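HAT1-interacting factor 1 (Saccharomyces cerevisiae, PDB 4NQ0) chaperones histones H3 and H4 as a component of the nuclear histone acetyltransferase B complex, and takes part in chromatin assembly and telomere silencing. Local coordinates at residues L165-F173 / V296-H307; V18-A29 / R44-P53. All coordinates share one frame; numbering follows the deposited sequence.

Contact 1 of 2, residues L165-F173 / V296-H307; sequences LALHELANF and VPAKDKLKRFKH
The backbone oxygen of Leu170 takes a hydrogen bond from the guanidinium of Arg304, NH1 to O 2.9 Å. That oxygen lies in the guanidinium plane, whereas the donor stands well above the carbonyl plane. A water bridges the same two segments, accepting from Arg304 NH2 and donating to Asn172 O; NH2 also forms a salt bridge with Glu283 of helix 273-290. Phe173 covers one face of the guanidinium, its CE1 3.2 Å from Arg304 NH1, with the two planes 34° apart. Over the Phe173 ring lies the imidazole of His307 in an offset stack, centroids 3.9 Å apart and planes at 26°. His307 NE2 is hydrogen-bonded to the same Glu283 carboxylate, which probably steadies both groups that pack on Phe173. Toward the N-terminal end of the helix the contact is largely apolar. Val296 divides its methyls: CG1 meets Leu170 CD1 at 3.8 Å, while CG2 meets Leu165 CD2 at 3.8 Å. With CG1 anti to the backbone N (chi1 -177°), that methyl is directed at Leu170 and CG2 at Leu165. Leu167, more exposed, touches with its CD2 the CD of Pro297, the residue at the N-cap of the helix. Here an irregular helical turn from the long loop before helix 202-218 docks on the start of helix 298-316, which lies within the predicted third TPR repeat of an alpha-helical TPR fold.

Contact 2 of 2, residues V18-A29 / R44-P53; sequences VQIDMERQVQIA and RCQQTLDSLP
Gln25 OE1 is held by two nitrogens of Arg44, at 2.8 Å from NH2 and 2.9 Å from NE. The grip is side-on: NE approaches nearly along the C=O axis, NH2 comes in the carbonyl plane on a lone pair, and amide and guanidinium are almost coplanar, 20° apart. Over one face of the guanidinium sits Ile28, its CG2 3.6 Å from Arg44 NE and its CD1 against NH2. The arginine reaches this place because its chain leaves with CG anti to the backbone N (chi1 -161°) and then bends at chi2. Cutting Arg44 back to an alanine removes both donors and the flat surface beside Ile28, and would probably leave the Gln25 amide freer to turn. The aliphatic part of Gln25 packs on Thr48, whose OG1 is 3.4 Å from Gln25 CG. That hydroxyl is itself fixed by donating to Arg44 O one turn back, a carbonyl that also accepts from Thr48 N. Beside the arginine, Ala29 CB touches Cys45 SG at 3.8 Å. At the far end of the contact, Leu52 CD2 lies 3.7 Å from Val18 CG1 and also meets Met22 SD, while Val18 CG1 rests against CD of the Pro53 ring as well. The segments run antiparallel at 165°, their axes 9.8 Å apart at closest approach, as in a helical hairpin. Helix 61-77 packs against this pair, with Leu63 on Val26 and Ile66 and Phe67 on Cys45; Leu57 and Pro59 of the loop between helix 38-51 and helix 61-77 cover Val18 and Leu52, and Phe194 and Phe198 reach Leu49 and Gln46 from another loop.

Starting at the N terminus, the chain runs through helix 14-34, turns, and comes back along helix 38-51, so contact 2 closes a short loop with 14 residues between its segments. It is complete before contact 1 opens; the two are in series and neither nest nor cross. After helix 61-77 and an unmodelled stretch, 80-159, the chain enters the loop bearing residues 165-173. Contact 1 then spans 122 residues, 70 of them helical, before helix 298-316 meets that loop. Contact 2 thus joins sequence-adjacent helices, whereas contact 1 ties a distant loop to the start of helix 298-316, the last but one in the chain. Their centres lie about 42 Å apart on opposite sides of the chain's centre.

Contact 1 of 2, residues L165-F173 / V296-H307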
loop_
_atom_site.group_PDB
_atom_site.type_symbol
_atom_site.label_atom_id
_atom_site.label_comp_id
_atom_site.label_asym_id
_atom_site.label_seq_id
_atom_site.Cartn_x
_atom_site.Cartn_y
_atom_site.Cartn_z
ATOM N N LEU A 165 9.009 -8.788 8.233
ATOM C CA LEU A 165 9.830 -9.327 7.162
ATOM C C LEU A 165 10.493 -10.629 7.625
ATOM O O LEU A 165 11.088 -10.689 8.699
ATOM C CB LEU A 165 10.899 -8.310 6.730
ATOM C CG LEU A 165 11.906 -8.744 5.647
ATOM C CD1 LEU A 165 11.247 -8.982 4.282
ATOM C CD2 LEU A 165 13.020 -7.713 5.531
ATOM N N ALA A 166 10.335 -11.672 6.818
ATOM C CA ALA A 166 11.148 -12.868 6.915
ATOM C C ALA A 166 12.284 -12.711 5.905
ATOM O O ALA A 166 12.050 -12.314 4.773
ATOM C CB ALA A 166 10.316 -14.100 6.596
ATOM N N LEU A 167 13.506 -13.022 6.322
ATOM C CA LEU A 167 14.676 -12.971 5.441
ATOM C C LEU A 167 14.435 -13.621 4.081
ATOM O O LEU A 167 14.840 -13.073 3.055
ATOM C CB LEU A 167 15.875 -13.639 6.122
ATOM C CG LEU A 167 16.871 -12.725 6.833
ATOM C CD1 LEU A 167 16.239 -11.425 7.308
ATOM C CD2 LEU A 167 17.537 -13.437 7.981
ATOM N N HIS A 168 13.766 -14.775 4.076
ATOM C CA HIS A 168 13.541 -15.523 2.841
ATOM C C HIS A 168 12.669 -14.768 1.846
ATOM O O HIS A 168 12.733 -15.030 0.653
ATOM C CB HIS A 168 12.960 -16.922 3.120
ATOM C CG HIS A 168 11.618 -16.918 3.783
ATOM N ND1 HIS A 168 11.449 -17.239 5.114
ATOM C CD2 HIS A 168 10.378 -16.659 3.299
ATOM C CE1 HIS A 168 10.166 -17.171 5.424
ATOM N NE2 HIS A 168 9.492 -16.820 4.340
ATOM N N GLU A 169 11.865 -13.826 2.339
ATOM C CA GLU A 169 10.997 -13.020 1.475
ATOM C C GLU A 169 11.759 -12.155 0.458
ATOM O O GLU A 169 11.238 -11.843 -0.622
ATOM C CB GLU A 169 10.061 -12.152 2.325
ATOM C CG GLU A 169 9.023 -13.004 3.022
ATOM C CD GLU A 169 8.166 -12.263 4.031
ATOM O OE1 GLU A 169 8.399 -11.070 4.307
ATOM O OE2 GLU A 169 7.240 -12.917 4.572
ATOM N N LEU A 170 12.984 -11.775 0.808
ATOM C CA LEU A 170 13.849 -11.005 -0.090
ATOM C C LEU A 170 14.392 -11.822 -1.279
ATOM O O LEU A 170 14.811 -11.248 -2.285
ATOM C CB LEU A 170 15.026 -10.427 0.694
ATOM C CG LEU A 170 14.728 -9.408 1.790
ATOM C CD1 LEU A 170 16.009 -9.114 2.562
ATOM C CD2 LEU A 170 14.156 -8.122 1.230
ATOM N N ALA A 171 14.405 -13.145 -1.149
ATOM C CA ALA A 171 14.895 -14.025 -2.211
ATOM C C ALA A 171 13.760 -14.508 -3.104
ATOM O O ALA A 171 14.002 -15.257 -4.036
ATOM C CB ALA A 171 15.639 -15.217 -1.616
ATOM N N ASN A 172 12.533 -14.080 -2.809
ATOM C CA ASN A 172 11.358 -14.423 -3.603
ATOM C C ASN A 172 11.007 -13.321 -4.614
ATOM O O ASN A 172 10.879 -12.149 -4.247
ATOM C CB ASN A 172 10.157 -14.673 -2.681
ATOM C CG ASN A 172 8.854 -14.792 -3.449
ATOM O OD1 ASN A 172 8.790 -15.463 -4.472
ATOM N ND2 ASN A 172 7.820 -14.118 -2.973
ATOM N N PHE A 173 10.850 -13.705 -5.881
ATOM C CA PHE A 173 10.416 -12.789 -6.945
ATOM C C PHE A 173 9.188 -13.307 -7.685
ATOM O O PHE A 173 8.868 -12.836 -8.778
ATOM C CB PHE A 173 11.553 -12.551 -7.937
ATOM C CG PHE A 173 12.834 -12.125 -7.288
ATOM C CD1 PHE A 173 12.968 -10.844 -6.780
ATOM C CD2 PHE A 173 13.894 -13.005 -7.172
ATOM C CE1 PHE A 173 14.146 -10.442 -6.167
ATOM C CE2 PHE A 173 15.085 -12.609 -6.569
ATOM C CZ PHE A 173 15.208 -11.321 -6.066
ATOM N N VAL A 296 18.448 -7.255 8.996
ATOM C CA VAL A 296 18.769 -8.008 7.796
ATOM C C VAL A 296 20.286 -7.991 7.620
ATOM O O VAL A 296 20.893 -6.926 7.608
ATOM C CB VAL A 296 18.090 -7.440 6.546
ATOM C CG1 VAL A 296 18.415 -8.317 5.327
ATOM C CG2 VAL A 296 16.573 -7.331 6.760
ATOM N N PRO A 297 20.911 -9.172 7.494
ATOM C CA PRO A 297 22.357 -9.210 7.275
ATOM C C PRO A 297 22.757 -8.445 6.021
ATOM O O PRO A 297 21.994 -8.425 5.057
ATOM C CB PRO A 297 22.641 -10.701 7.074
ATOM C CG PRO A 297 21.535 -11.390 7.731
ATOM C CD PRO A 297 20.337 -10.523 7.559
ATOM N N ALA A 298 23.940 -7.840 6.048
ATOM C CA ALA A 298 24.475 -7.084 4.913
ATOM C C ALA A 298 24.423 -7.865 3.612
ATOM O O ALA A 298 24.059 -7.324 2.564
ATOM C CB ALA A 298 25.911 -6.661 5.192
ATOM N N LYS A 299 24.777 -9.139 3.677
ATOM C CA LYS A 299 24.809 -9.964 2.474
ATOM C C LYS A 299 23.442 -10.003 1.785
ATOM O O LYS A 299 23.365 -9.867 0.565
ATOM C CB LYS A 299 25.280 -11.379 2.787
ATOM C CG LYS A 299 25.837 -12.096 1.586
ATOM N N ASP A 300 22.379 -10.188 2.569
ATOM C CA ASP A 300 21.015 -10.188 2.030
ATOM C C ASP A 300 20.629 -8.813 1.482
ATOM O O ASP A 300 19.960 -8.729 0.457
ATOM C CB ASP A 300 20.000 -10.649 3.090
ATOM C CG ASP A 300 20.201 -12.114 3.508
ATOM O OD1 ASP A 300 19.925 -12.445 4.683
ATOM O OD2 ASP A 300 20.636 -12.939 2.664
ATOM N N LYS A 301 21.042 -7.740 2.156
ATOM C CA LYS A 301 20.792 -6.405 1.629
ATOM C C LYS A 301 21.418 -6.266 0.246
ATOM O O LYS A 301 20.744 -5.855 -0.702
ATOM C CB LYS A 301 21.328 -5.312 2.553
ATOM C CG LYS A 301 20.583 -5.199 3.851
ATOM C CD LYS A 301 20.915 -3.916 4.570
ATOM C CE LYS A 301 20.300 -3.915 5.932
ATOM N NZ LYS A 301 20.416 -2.609 6.587
ATOM N N LEU A 302 22.694 -6.633 0.138
ATOM C CA LEU A 302 23.454 -6.449 -1.097
ATOM C C LEU A 302 22.824 -7.192 -2.260
ATOM O O LEU A 302 22.725 -6.646 -3.356
ATOM C CB LEU A 302 24.914 -6.889 -0.931
ATOM C CG LEU A 302 25.821 -5.929 -0.153
ATOM C CD1 LEU A 302 27.228 -6.529 0.069
ATOM C CD2 LEU A 302 25.901 -4.596 -0.901
ATOM N N LYS A 303 22.388 -8.426 -2.019
ATOM C CA LYS A 303 21.751 -9.223 -3.075
ATOM C C LYS A 303 20.481 -8.564 -3.600
ATOM O O LYS A 303 20.229 -8.589 -4.799
ATOM C CB LYS A 303 21.421 -10.632 -2.586
ATOM C CG LYS A 303 22.645 -11.476 -2.283
ATOM C CD LYS A 303 22.300 -12.918 -1.869
ATOM C CE LYS A 303 23.558 -13.604 -1.305
ATOM N NZ LYS A 303 23.380 -15.050 -0.946
ATOM N N ARG A 304 19.680 -7.984 -2.703
ATOM C CA ARG A 304 18.434 -7.319 -3.123
ATOM C C ARG A 304 18.734 -6.007 -3.838
ATOM O O ARG A 304 18.102 -5.694 -4.850
ATOM C CB ARG A 304 17.490 -7.059 -1.941
ATOM C CG ARG A 304 16.100 -6.578 -2.357
ATOM C CD ARG A 304 15.235 -7.745 -2.816
ATOM N NE ARG A 304 14.027 -7.326 -3.537
ATOM C CZ ARG A 304 12.995 -8.114 -3.839
ATOM N NH1 ARG A 304 12.961 -9.388 -3.443
ATOM N NH2 ARG A 304 11.965 -7.614 -4.530
ATOM N N PHE A 305 19.680 -5.232 -3.313
ATOM C CA PHE A 305 20.075 -3.997 -3.978
ATOM C C PHE A 305 20.554 -4.259 -5.413
ATOM O O PHE A 305 20.175 -3.545 -6.337
ATOM C CB PHE A 305 21.186 -3.267 -3.216
ATOM C CG PHE A 305 20.794 -2.772 -1.852
ATOM C CD1 PHE A 305 19.496 -2.410 -1.562
ATOM C CD2 PHE A 305 21.754 -2.628 -0.865
ATOM C CE1 PHE A 305 19.151 -1.957 -0.325
ATOM C CE2 PHE A 305 21.417 -2.170 0.385
ATOM C CZ PHE A 305 20.109 -1.825 0.662
ATOM N N LYS A 306 21.386 -5.277 -5.598
ATOM C CA LYS A 306 21.931 -5.568 -6.921
ATOM C C LYS A 306 20.854 -6.054 -7.876
ATOM O O LYS A 306 20.897 -5.771 -9.070
ATOM C CB LYS A 306 23.050 -6.602 -6.823
ATOM C CG LYS A 306 24.334 -6.020 -6.262
ATOM C CD LYS A 306 25.313 -7.118 -5.880
ATOM C CE LYS A 306 26.620 -6.538 -5.367
ATOM N NZ LYS A 306 27.462 -7.585 -4.724
ATOM N N HIS A 307 19.901 -6.803 -7.346
ATOM C CA HIS A 307 18.746 -7.211 -8.123
ATOM C C HIS A 307 17.975 -5.985 -8.639
ATOM O O HIS A 307 17.590 -5.926 -9.798
ATOM C CB HIS A 307 17.843 -8.098 -7.266
ATOM C CG HIS A 307 16.458 -8.247 -7.804
ATOM N ND1 HIS A 307 16.136 -9.151 -8.793
ATOM C CD2 HIS A 307 15.312 -7.593 -7.499
ATOM C CE1 HIS A 307 14.847 -9.051 -9.071
ATOM N NE2 HIS A 307 14.324 -8.116 -8.296
HETATM O O HOH W 1 10.176 -9.651 -4.878
#

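Contact 2 of 2, residues V18-A29 / R44-P53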
loop_
_atom_site.group_PDB
_atom_site.type_symbol
_atom_site.label_atom_id
_atom_site.label_comp_id
_atom_site.label_asym_id
_atom_site.label_seq_id
_atom_site.Cartn_x
_atom_site.Cartn_y
_atom_site.Cartn_z
ATOM N N VAL A 18 -28.962 5.121 -1.110
ATOM C CA VAL A 18 -27.754 5.072 -0.288
ATOM C C VAL A 18 -26.506 4.911 -1.160
ATOM O O VAL A 18 -25.512 5.603 -0.957
ATOM C CB VAL A 18 -27.813 3.942 0.752
ATOM C CG1 VAL A 18 -26.455 3.746 1.403
ATOM C CG2 VAL A 18 -28.890 4.240 1.823
ATOM N N GLN A 19 -26.577 4.012 -2.137
ATOM C CA GLN A 19 -25.461 3.767 -3.056
ATOM C C GLN A 19 -25.021 5.048 -3.776
ATOM O O GLN A 19 -23.839 5.399 -3.774
ATOM C CB GLN A 19 -25.862 2.702 -4.091
ATOM C CG GLN A 19 -24.855 2.462 -5.193
ATOM C CD GLN A 19 -23.578 1.834 -4.692
ATOM O OE1 GLN A 19 -22.484 2.362 -4.905
ATOM N NE2 GLN A 19 -23.703 0.690 -4.025
ATOM N N ILE A 20 -25.984 5.731 -4.385
ATOM C CA ILE A 20 -25.726 6.965 -5.131
ATOM C C ILE A 20 -25.129 8.059 -4.236
ATOM O O ILE A 20 -24.156 8.717 -4.621
ATOM C CB ILE A 20 -27.014 7.471 -5.832
ATOM C CG1 ILE A 20 -27.285 6.622 -7.082
ATOM C CG2 ILE A 20 -26.886 8.953 -6.223
ATOM N N ASP A 21 -25.685 8.222 -3.037
ATOM C CA ASP A 21 -25.149 9.195 -2.076
ATOM C C ASP A 21 -23.691 8.891 -1.713
ATOM O O ASP A 21 -22.852 9.802 -1.661
ATOM C CB ASP A 21 -26.008 9.224 -0.807
ATOM C CG ASP A 21 -25.364 10.022 0.325
ATOM O OD1 ASP A 21 -25.609 11.245 0.399
ATOM O OD2 ASP A 21 -24.638 9.425 1.152
ATOM N N MET A 22 -23.411 7.616 -1.448
ATOM C CA MET A 22 -22.057 7.153 -1.098
ATOM C C MET A 22 -21.044 7.444 -2.207
ATOM O O MET A 22 -19.943 7.924 -1.938
ATOM C CB MET A 22 -22.081 5.652 -0.792
ATOM C CG MET A 22 -20.715 5.043 -0.534
ATOM S SD MET A 22 -20.798 3.370 0.120
ATOM C CE MET A 22 -21.400 2.420 -1.271
ATOM N N GLU A 23 -21.420 7.164 -3.450
ATOM C CA GLU A 23 -20.554 7.476 -4.585
ATOM C C GLU A 23 -20.263 8.970 -4.694
ATOM O O GLU A 23 -19.146 9.356 -5.008
ATOM C CB GLU A 23 -21.144 6.944 -5.902
ATOM C CG GLU A 23 -21.189 5.416 -5.999
ATOM C CD GLU A 23 -19.925 4.742 -5.452
ATOM O OE1 GLU A 23 -18.814 5.070 -5.922
ATOM O OE2 GLU A 23 -20.041 3.886 -4.540
ATOM N N ARG A 24 -21.245 9.819 -4.412
ATOM C CA ARG A 24 -20.998 11.257 -4.459
ATOM C C ARG A 24 -20.031 11.668 -3.347
ATOM O O ARG A 24 -19.118 12.460 -3.569
ATOM C CB ARG A 24 -22.303 12.038 -4.354
ATOM C CG ARG A 24 -22.161 13.503 -4.780
ATOM C CD ARG A 24 -23.455 14.287 -4.604
ATOM N NE ARG A 24 -24.595 13.593 -5.200
ATOM C CZ ARG A 24 -25.585 13.007 -4.525
ATOM N NH1 ARG A 24 -26.564 12.409 -5.195
ATOM N NH2 ARG A 24 -25.622 13.015 -3.192
ATOM N N GLN A 25 -20.219 11.108 -2.154
ATOM C CA GLN A 25 -19.345 11.409 -1.011
ATOM C C GLN A 25 -17.879 11.005 -1.240
ATOM O O GLN A 25 -16.965 11.739 -0.856
ATOM C CB GLN A 25 -19.880 10.750 0.261
ATOM C CG GLN A 25 -21.259 11.248 0.723
ATOM C CD GLN A 25 -21.470 12.726 0.460
ATOM O OE1 GLN A 25 -20.759 13.589 0.999
ATOM N NE2 GLN A 25 -22.442 13.029 -0.380
ATOM N N VAL A 26 -17.668 9.843 -1.857
ATOM C CA VAL A 26 -16.334 9.397 -2.271
ATOM C C VAL A 26 -15.680 10.429 -3.207
ATOM O O VAL A 26 -14.536 10.816 -3.005
ATOM C CB VAL A 26 -16.396 8.012 -2.974
ATOM C CG1 VAL A 26 -15.105 7.728 -3.771
ATOM C CG2 VAL A 26 -16.663 6.915 -1.963
ATOM N N GLN A 27 -16.426 10.889 -4.211
ATOM C CA GLN A 27 -15.919 11.894 -5.152
ATOM C C GLN A 27 -15.572 13.219 -4.468
ATOM O O GLN A 27 -14.544 13.839 -4.779
ATOM C CB GLN A 27 -16.911 12.128 -6.296
ATOM C CG GLN A 27 -16.981 10.965 -7.286
ATOM C CD GLN A 27 -15.621 10.622 -7.911
ATOM O OE1 GLN A 27 -14.977 11.463 -8.561
ATOM N NE2 GLN A 27 -15.172 9.377 -7.696
ATOM N N ILE A 28 -16.424 13.646 -3.540
ATOM C CA ILE A 28 -16.161 14.860 -2.778
ATOM C C ILE A 28 -14.914 14.674 -1.912
ATOM O O ILE A 28 -14.043 15.541 -1.882
ATOM C CB ILE A 28 -17.371 15.251 -1.903
ATOM C CG1 ILE A 28 -18.544 15.700 -2.775
ATOM C CG2 ILE A 28 -17.017 16.374 -0.953
ATOM C CD1 ILE A 28 -19.844 15.827 -2.007
ATOM N N ALA A 29 -14.832 13.537 -1.220
ATOM C CA ALA A 29 -13.712 13.241 -0.339
ATOM C C ALA A 29 -12.411 13.146 -1.137
ATOM O O ALA A 29 -11.383 13.649 -0.708
ATOM C CB ALA A 29 -13.960 11.944 0.419
ATOM N N ARG A 44 -15.338 13.759 6.024
ATOM C CA ARG A 44 -16.314 13.410 5.005
ATOM C C ARG A 44 -16.501 11.893 4.923
ATOM O O ARG A 44 -17.629 11.400 4.805
ATOM C CB ARG A 44 -15.842 13.930 3.653
ATOM C CG ARG A 44 -16.930 14.035 2.644
ATOM C CD ARG A 44 -17.531 15.411 2.693
ATOM N NE ARG A 44 -18.809 15.434 2.008
ATOM C CZ ARG A 44 -19.571 16.510 1.889
ATOM N NH1 ARG A 44 -19.181 17.676 2.397
ATOM N NH2 ARG A 44 -20.728 16.421 1.251
ATOM N N CYS A 45 -15.386 11.166 4.958
ATOM C CA CYS A 45 -15.403 9.699 4.918
ATOM C C CYS A 45 -16.004 9.155 6.199
ATOM O O CYS A 45 -16.867 8.294 6.161
ATOM C CB CYS A 45 -13.984 9.127 4.752
ATOM S SG CYS A 45 -13.229 9.457 3.144
ATOM N N GLN A 46 -15.529 9.664 7.335
ATOM C CA GLN A 46 -16.000 9.205 8.640
ATOM C C GLN A 46 -17.522 9.335 8.787
ATOM O O GLN A 46 -18.196 8.383 9.159
ATOM C CB GLN A 46 -15.296 9.976 9.762
ATOM C CG GLN A 46 -15.821 9.678 11.156
ATOM C CD GLN A 46 -16.643 10.819 11.718
ATOM O OE1 GLN A 46 -16.227 11.981 11.644
ATOM N NE2 GLN A 46 -17.813 10.501 12.299
ATOM N N GLN A 47 -18.050 10.517 8.484
ATOM C CA GLN A 47 -19.483 10.771 8.638
ATOM C C GLN A 47 -20.303 9.956 7.644
ATOM O O GLN A 47 -21.381 9.487 7.970
ATOM C CB GLN A 47 -19.786 12.256 8.474
ATOM C CG GLN A 47 -19.159 13.124 9.560
ATOM C CD GLN A 47 -19.165 14.579 9.191
ATOM O OE1 GLN A 47 -19.944 15.009 8.340
ATOM N NE2 GLN A 47 -18.291 15.353 9.814
ATOM N N THR A 48 -19.796 9.782 6.430
ATOM C CA THR A 48 -20.481 8.926 5.463
ATOM C C THR A 48 -20.504 7.493 6.000
ATOM O O THR A 48 -21.557 6.857 5.992
ATOM C CB THR A 48 -19.832 8.990 4.056
ATOM O OG1 THR A 48 -19.772 10.356 3.622
ATOM C CG2 THR A 48 -20.637 8.177 3.045
ATOM N N LEU A 49 -19.363 7.007 6.505
ATOM C CA LEU A 49 -19.288 5.635 7.007
ATOM C C LEU A 49 -20.230 5.427 8.215
ATOM O O LEU A 49 -20.878 4.397 8.298
ATOM C CB LEU A 49 -17.839 5.204 7.333
ATOM C CG LEU A 49 -16.936 4.842 6.135
ATOM C CD1 LEU A 49 -15.471 4.747 6.507
ATOM C CD2 LEU A 49 -17.382 3.553 5.447
ATOM N N ASP A 50 -20.312 6.408 9.120
ATOM C CA ASP A 50 -21.135 6.279 10.330
ATOM C C ASP A 50 -22.620 6.215 9.998
ATOM O O ASP A 50 -23.387 5.630 10.743
ATOM C CB ASP A 50 -20.913 7.448 11.307
ATOM C CG ASP A 50 -19.712 7.248 12.234
ATOM O OD1 ASP A 50 -19.354 6.097 12.564
ATOM O OD2 ASP A 50 -19.135 8.261 12.662
ATOM N N SER A 51 -23.027 6.822 8.889
ATOM C CA SER A 51 -24.438 6.897 8.550
ATOM C C SER A 51 -24.899 5.846 7.546
ATOM O O SER A 51 -26.074 5.829 7.199
ATOM C CB SER A 51 -24.802 8.306 8.058
ATOM O OG SER A 51 -25.069 9.154 9.163
ATOM N N LEU A 52 -24.006 4.977 7.074
ATOM C CA LEU A 52 -24.443 3.885 6.193
ATOM C C LEU A 52 -25.229 2.873 7.021
ATOM O O LEU A 52 -24.864 2.601 8.165
ATOM C CB LEU A 52 -23.261 3.165 5.555
ATOM C CG LEU A 52 -22.439 3.915 4.518
ATOM C CD1 LEU A 52 -21.128 3.177 4.291
ATOM C CD2 LEU A 52 -23.215 4.075 3.215
ATOM N N PRO A 53 -26.303 2.308 6.452
ATOM C CA PRO A 53 -27.017 1.243 7.166
ATOM C C PRO A 53 -26.118 0.036 7.436
ATOM O O PRO A 53 -25.268 -0.305 6.609
ATOM C CB PRO A 53 -28.157 0.869 6.212
ATOM C CG PRO A 53 -27.769 1.408 4.893
ATOM C CD PRO A 53 -26.931 2.620 5.158
#